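PDB 6DEG: beta sliding clamp from Bartonella birtlesii LL-WM9, which probably tethers DNA polymerases and other proteins to DNA and gives them processivity, as a ring-shaped head-to-tail homodimer around the duplex. Local coordinates for residues Y169-H174 with R181-D186; H188-V193 with P257-V262. All coordinates share one frame; numbering follows the deposited sequence.

Overall arrangement
Contact 1 pairs the strands 167-174 and 178-186 of a beta hairpin in the central domain. Contact 2 follows later in the chain: it sets the next strand, 189-196, against the segment 257-262, which lies in the loop between strands 245-250 and 269-274 where the central domain passes into the C-terminal one. The two centres are about 8 Å apart. Strands 167-174, 178-186 and 189-196 are successive antiparallel neighbours; contact 1 holds the first two, contact 2 the third, and A191 N probably donates a hydrogen bond to A184 O. Y259 reaches back from contact 2, its OH meeting H171 and its CZ packing on V183, so the interdomain connection lies against the hairpin.

Contact 1: Y169-H174 with R181-D186; sequences YFHIVH and RLVATD
Four backbone hydrogen bonds tie Y169 to V183 and H171 to R181, the two hydrogen-bonded pairs of this antiparallel ladder. Y169 N gives the shortest, 2.7 Å to V183 O, and V183 N returns one to Y169 O. R181 N reaches H171 O at 2.9 Å, whereas the bond from H171 N to R181 O is weak at 3.3 Å. Between them F170 and L182 form a non-hydrogen-bonded pair. The segments 169-174 and 181-186, at 147° between their directions, belong to the two arms of a beta hairpin in the central domain of this three-domain beta subunit. Apolar contact on one face comes from F170 and L182, which meet obliquely, CD1 of the ring 3.3 Å from L182 CD2. On the other face, with CG between the backbone N and the carbonyl carbon (chi1 68°), the imidazole of H171 lies alongside the R181 chain, NE2 3.5 Å from R181 CD, while V183 CG2 sits at the imidazole edge, 3.7 Å from CE1. Farther out, V173 crosses R181 at about a right angle and lays both methyls against one face of the guanidinium, CG2 3.5 Å from CZ. Polar ends are held from outside the pair: Y259 OH is hydrogen-bonded to both H171 NE2 and R181 NH1, and D194 forms a salt bridge with R181 NE.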
loop_
_atom_site.group_PDB
_atom_site.type_symbol
_atom_site.label_atom_id
_atom_site.label_comp_id
_atom_site.label_asym_id
_atom_site.label_seq_id
_atom_site.Cartn_x
_atom_site.Cartn_y
_atom_site.Cartn_z
ATOM N N TYR B 169 19.353 -24.350 -4.432
ATOM C CA TYR B 169 20.037 -25.391 -5.194
ATOM C C TYR B 169 19.059 -26.159 -6.083
ATOM O O TYR B 169 18.047 -26.678 -5.602
ATOM C CB TYR B 169 20.747 -26.353 -4.241
ATOM C CG TYR B 169 21.634 -27.374 -4.912
ATOM C CD1 TYR B 169 22.153 -27.153 -6.181
ATOM C CD2 TYR B 169 21.948 -28.567 -4.275
ATOM C CE1 TYR B 169 22.961 -28.089 -6.792
ATOM C CE2 TYR B 169 22.756 -29.510 -4.881
ATOM C CZ TYR B 169 23.258 -29.267 -6.139
ATOM O OH TYR B 169 24.063 -30.201 -6.747
ATOM N N PHE B 170 19.383 -26.247 -7.371
ATOM C CA PHE B 170 18.540 -26.869 -8.391
ATOM C C PHE B 170 19.230 -28.120 -8.925
ATOM O O PHE B 170 20.244 -28.017 -9.621
ATOM C CB PHE B 170 18.274 -25.873 -9.518
ATOM C CG PHE B 170 17.223 -26.313 -10.495
ATOM C CD1 PHE B 170 16.076 -26.949 -10.062
ATOM C CD2 PHE B 170 17.383 -26.082 -11.850
ATOM C CE1 PHE B 170 15.104 -27.339 -10.959
ATOM C CE2 PHE B 170 16.416 -26.478 -12.756
ATOM C CZ PHE B 170 15.277 -27.110 -12.309
ATOM N N HIS B 171 18.677 -29.295 -8.627
ATOM C CA HIS B 171 19.321 -30.543 -9.020
ATOM C C HIS B 171 18.291 -31.665 -9.048
ATOM O O HIS B 171 17.133 -31.490 -8.660
ATOM C CB HIS B 171 20.457 -30.892 -8.059
ATOM C CG HIS B 171 19.979 -31.260 -6.691
ATOM N ND1 HIS B 171 19.737 -30.320 -5.713
ATOM C CD2 HIS B 171 19.672 -32.459 -6.145
ATOM C CE1 HIS B 171 19.316 -30.926 -4.618
ATOM N NE2 HIS B 171 19.267 -32.225 -4.854
ATOM N N ILE B 172 18.738 -32.836 -9.499
ATOM C CA ILE B 172 17.935 -34.049 -9.527
ATOM C C ILE B 172 18.614 -35.088 -8.653
ATOM O O ILE B 172 19.844 -35.129 -8.541
ATOM C CB ILE B 172 17.754 -34.598 -10.960
ATOM C CG1 ILE B 172 17.477 -33.461 -11.938
ATOM C CG2 ILE B 172 16.646 -35.645 -11.011
ATOM C CD1 ILE B 172 18.672 -33.113 -12.785
ATOM N N VAL B 173 17.806 -35.948 -8.048
ATOM C CA VAL B 173 18.298 -37.074 -7.271
ATOM C C VAL B 173 17.905 -38.346 -8.004
ATOM O O VAL B 173 16.741 -38.522 -8.387
ATOM C CB VAL B 173 17.758 -37.055 -5.832
ATOM C CG1 VAL B 173 18.555 -36.074 -4.998
ATOM C CG2 VAL B 173 16.300 -36.665 -5.824
ATOM N N HIS B 174 18.880 -39.219 -8.221
ATOM C CA HIS B 174 18.666 -40.454 -8.966
ATOM C C HIS B 174 18.260 -41.520 -7.962
ATOM O O HIS B 174 19.105 -42.140 -7.312
ATOM C CB HIS B 174 19.917 -40.823 -9.748
ATOM C CG HIS B 174 20.422 -39.709 -10.610
ATOM N ND1 HIS B 174 20.989 -38.565 -10.089
ATOM C CD2 HIS B 174 20.418 -39.548 -11.955
ATOM C CE1 HIS B 174 21.325 -37.754 -11.076
ATOM N NE2 HIS B 174 20.988 -38.326 -12.218
ATOM N N ARG B 181 14.476 -31.940 -7.596
ATOM C CA ARG B 181 14.468 -31.488 -6.215
ATOM C C ARG B 181 14.953 -30.051 -6.119
ATOM O O ARG B 181 15.900 -29.660 -6.806
ATOM C CB ARG B 181 15.341 -32.393 -5.345
ATOM C CG ARG B 181 15.593 -31.852 -3.958
ATOM C CD ARG B 181 16.314 -32.869 -3.133
ATOM N NE ARG B 181 15.580 -34.126 -3.089
ATOM C CZ ARG B 181 16.072 -35.257 -2.595
ATOM N NH1 ARG B 181 17.303 -35.286 -2.103
ATOM N NH2 ARG B 181 15.334 -36.357 -2.593
ATOM N N LEU B 182 14.295 -29.270 -5.268
ATOM C CA LEU B 182 14.740 -27.934 -4.908
ATOM C C LEU B 182 15.119 -27.907 -3.436
ATOM O O LEU B 182 14.415 -28.478 -2.597
ATOM C CB LEU B 182 13.648 -26.900 -5.171
ATOM C CG LEU B 182 13.415 -26.541 -6.632
ATOM C CD1 LEU B 182 12.307 -25.521 -6.761
ATOM C CD2 LEU B 182 14.694 -26.007 -7.203
ATOM N N VAL B 183 16.230 -27.244 -3.123
ATOM C CA VAL B 183 16.737 -27.180 -1.757
ATOM C C VAL B 183 17.196 -25.760 -1.461
ATOM O O VAL B 183 17.958 -25.175 -2.238
ATOM C CB VAL B 183 17.896 -28.170 -1.528
ATOM C CG1 VAL B 183 18.496 -27.977 -0.144
ATOM C CG2 VAL B 183 17.425 -29.604 -1.716
ATOM N N ALA B 184 16.727 -25.205 -0.344
ATOM C CA ALA B 184 17.247 -23.965 0.215
ATOM C C ALA B 184 17.391 -24.150 1.714
ATOM O O ALA B 184 16.478 -24.665 2.364
ATOM C CB ALA B 184 16.340 -22.770 -0.074
ATOM N N THR B 185 18.520 -23.717 2.267
ATOM C CA THR B 185 18.760 -23.941 3.683
ATOM C C THR B 185 19.592 -22.814 4.268
ATOM O O THR B 185 20.309 -22.101 3.561
ATOM C CB THR B 185 19.466 -25.279 3.942
ATOM O OG1 THR B 185 19.946 -25.316 5.291
ATOM C CG2 THR B 185 20.635 -25.458 2.995
ATOM N N ASP B 186 19.481 -22.675 5.587
ATOM C CA ASP B 186 20.205 -21.683 6.378
ATOM C C ASP B 186 20.820 -22.478 7.523
ATOM O O ASP B 186 20.194 -22.656 8.571
ATOM C CB ASP B 186 19.272 -20.572 6.866
ATOM C CG ASP B 186 19.939 -19.630 7.850
ATOM O OD1 ASP B 186 20.066 -19.994 9.036
ATOM O OD2 ASP B 186 20.329 -18.517 7.440
#

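Contact 2: H188-V193 with P257-V262; sequences HRLAQV and PDYQRV
L190, on strand 189-196, packs against Y259 and V262 at the short 3-10 turn 259-261. Its CB already lies 4.2 Å from V262 CG1. CG stands anti to the backbone N (chi1 -178°), and from it CD1 touches two side chains, Y259 CB at 3.5 Å and V262 CG1 at 3.6 Å, crossing both at a slant. The same V262 methyl also lies over one face of the H188 imidazole, a CH-pi contact with CG1 4.2 Å from the ring centroid and 28° off the normal. The H188 and V262 side chains run past one another in opposing directions. At the far end the extended Q192 brings OE1 to 3.5 Å from Y259 CE2, its amide plane turned 87° from the phenol ring. The turn is held by its own backbone bonds, R261 N to D258 O and V262 N to Y259 O, and the Y259 hydroxyl reaches on to H171 of the preceding hairpin. Strand 189-196 itself lies between two antiparallel partners, strand 178-186 of the central domain and strand 372-376 near the C-terminus; Y259 of the 3-10 turn rests on its L190 and Q192 side chains, with V262 beyond it on L190.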
loop_
_atom_site.group_PDB
_atom_site.type_symbol
_atom_site.label_atom_id
_atom_site.label_comp_id
_atom_site.label_asym_id
_atom_site.label_seq_id
_atom_site.Cartn_x
_atom_site.Cartn_y
_atom_site.Cartn_z
ATOM N N HIS B 188 21.013 -25.141 9.500
ATOM C CA HIS B 188 20.113 -26.259 9.740
ATOM C C HIS B 188 18.687 -25.981 9.290
ATOM O O HIS B 188 17.993 -26.914 8.874
ATOM C CB HIS B 188 20.116 -26.663 11.216
ATOM C CG HIS B 188 19.974 -28.138 11.426
ATOM N ND1 HIS B 188 20.949 -28.906 12.025
ATOM C CD2 HIS B 188 18.976 -28.989 11.094
ATOM C CE1 HIS B 188 20.553 -30.167 12.060
ATOM N NE2 HIS B 188 19.360 -30.244 11.499
ATOM N N ARG B 189 18.228 -24.733 9.379
ATOM C CA ARG B 189 16.940 -24.374 8.801
ATOM C C ARG B 189 16.989 -24.652 7.300
ATOM O O ARG B 189 17.902 -24.197 6.606
ATOM C CB ARG B 189 16.651 -22.895 9.088
ATOM C CG ARG B 189 15.544 -22.245 8.271
ATOM C CD ARG B 189 14.300 -23.102 8.202
ATOM N NE ARG B 189 13.317 -22.557 7.277
ATOM C CZ ARG B 189 12.095 -23.052 7.106
ATOM N NH1 ARG B 189 11.267 -22.483 6.243
ATOM N NH2 ARG B 189 11.703 -24.118 7.793
ATOM N N LEU B 190 16.007 -25.404 6.799
ATOM C CA LEU B 190 16.093 -25.933 5.443
ATOM C C LEU B 190 14.700 -26.102 4.846
ATOM O O LEU B 190 13.706 -26.236 5.562
ATOM C CB LEU B 190 16.847 -27.274 5.443
ATOM C CG LEU B 190 17.117 -28.017 4.136
ATOM C CD1 LEU B 190 18.471 -28.689 4.206
ATOM C CD2 LEU B 190 16.028 -29.042 3.852
ATOM N N ALA B 191 14.648 -26.104 3.510
ATOM C CA ALA B 191 13.427 -26.370 2.754
ATOM C C ALA B 191 13.751 -27.243 1.549
ATOM O O ALA B 191 14.635 -26.902 0.758
ATOM C CB ALA B 191 12.762 -25.068 2.292
ATOM N N GLN B 192 13.036 -28.365 1.409
ATOM C CA GLN B 192 13.262 -29.329 0.334
ATOM C C GLN B 192 11.934 -29.725 -0.293
ATOM O O GLN B 192 10.978 -30.027 0.427
ATOM C CB GLN B 192 13.963 -30.589 0.839
ATOM C CG GLN B 192 13.625 -31.812 0.002
ATOM C CD GLN B 192 14.399 -33.045 0.392
ATOM O OE1 GLN B 192 15.589 -32.980 0.704
ATOM N NE2 GLN B 192 13.730 -34.187 0.357
ATOM N N VAL B 193 11.871 -29.731 -1.626
ATOM C CA VAL B 193 10.671 -30.147 -2.348
ATOM C C VAL B 193 11.082 -30.999 -3.544
ATOM O O VAL B 193 11.997 -30.629 -4.288
ATOM C CB VAL B 193 9.818 -28.938 -2.789
ATOM C CG1 VAL B 193 10.674 -27.888 -3.484
ATOM C CG2 VAL B 193 8.670 -29.383 -3.683
ATOM N N PRO B 257 26.214 -27.093 0.484
ATOM C CA PRO B 257 26.538 -28.270 1.299
ATOM C C PRO B 257 25.418 -29.313 1.306
ATOM O O PRO B 257 24.327 -29.052 1.802
ATOM C CB PRO B 257 26.761 -27.674 2.695
ATOM C CG PRO B 257 25.954 -26.361 2.706
ATOM C CD PRO B 257 25.665 -25.972 1.273
ATOM N N ASP B 258 25.671 -30.445 0.631
ATOM C CA ASP B 258 25.385 -31.780 1.161
ATOM C C ASP B 258 24.305 -31.791 2.248
ATOM O O ASP B 258 24.477 -32.363 3.332
ATOM C CB ASP B 258 26.730 -32.385 1.564
ATOM C CG ASP B 258 27.292 -31.772 2.800
ATOM O OD1 ASP B 258 26.698 -30.817 3.338
ATOM O OD2 ASP B 258 28.386 -32.178 3.203
ATOM N N TYR B 259 23.192 -31.122 1.950
ATOM C CA TYR B 259 22.135 -30.865 2.920
ATOM C C TYR B 259 21.624 -32.109 3.631
ATOM O O TYR B 259 20.970 -31.975 4.672
ATOM C CB TYR B 259 20.977 -30.192 2.205
ATOM C CG TYR B 259 20.502 -30.991 1.018
ATOM C CD1 TYR B 259 21.106 -30.855 -0.224
ATOM C CD2 TYR B 259 19.463 -31.902 1.146
ATOM C CE1 TYR B 259 20.676 -31.591 -1.311
ATOM C CE2 TYR B 259 19.025 -32.641 0.065
ATOM C CZ TYR B 259 19.638 -32.482 -1.164
ATOM O OH TYR B 259 19.217 -33.213 -2.253
ATOM N N GLN B 260 21.901 -33.310 3.117
ATOM C CA GLN B 260 21.436 -34.501 3.816
ATOM C C GLN B 260 22.056 -34.601 5.202
ATOM O O GLN B 260 21.490 -35.251 6.086
ATOM C CB GLN B 260 21.749 -35.754 2.996
ATOM N N ARG B 261 23.194 -33.936 5.411
ATOM C CA ARG B 261 23.777 -33.828 6.739
ATOM C C ARG B 261 22.899 -32.991 7.654
ATOM O O ARG B 261 22.899 -33.192 8.873
ATOM C CB ARG B 261 25.166 -33.213 6.639
ATOM C CG ARG B 261 26.074 -33.950 5.689
ATOM C CD ARG B 261 27.058 -34.792 6.447
ATOM N NE ARG B 261 28.312 -34.081 6.671
ATOM C CZ ARG B 261 29.286 -33.978 5.773
ATOM N NH1 ARG B 261 29.126 -34.467 4.550
ATOM N NH2 ARG B 261 30.392 -33.314 6.074
ATOM N N VAL B 262 22.157 -32.043 7.083
ATOM C CA VAL B 262 21.382 -31.096 7.876
ATOM C C VAL B 262 20.021 -31.662 8.287
ATOM O O VAL B 262 19.456 -31.259 9.310
ATOM C CB VAL B 262 21.258 -29.799 7.056
ATOM C CG1 VAL B 262 20.052 -28.975 7.469
ATOM C CG2 VAL B 262 22.553 -29.003 7.141
#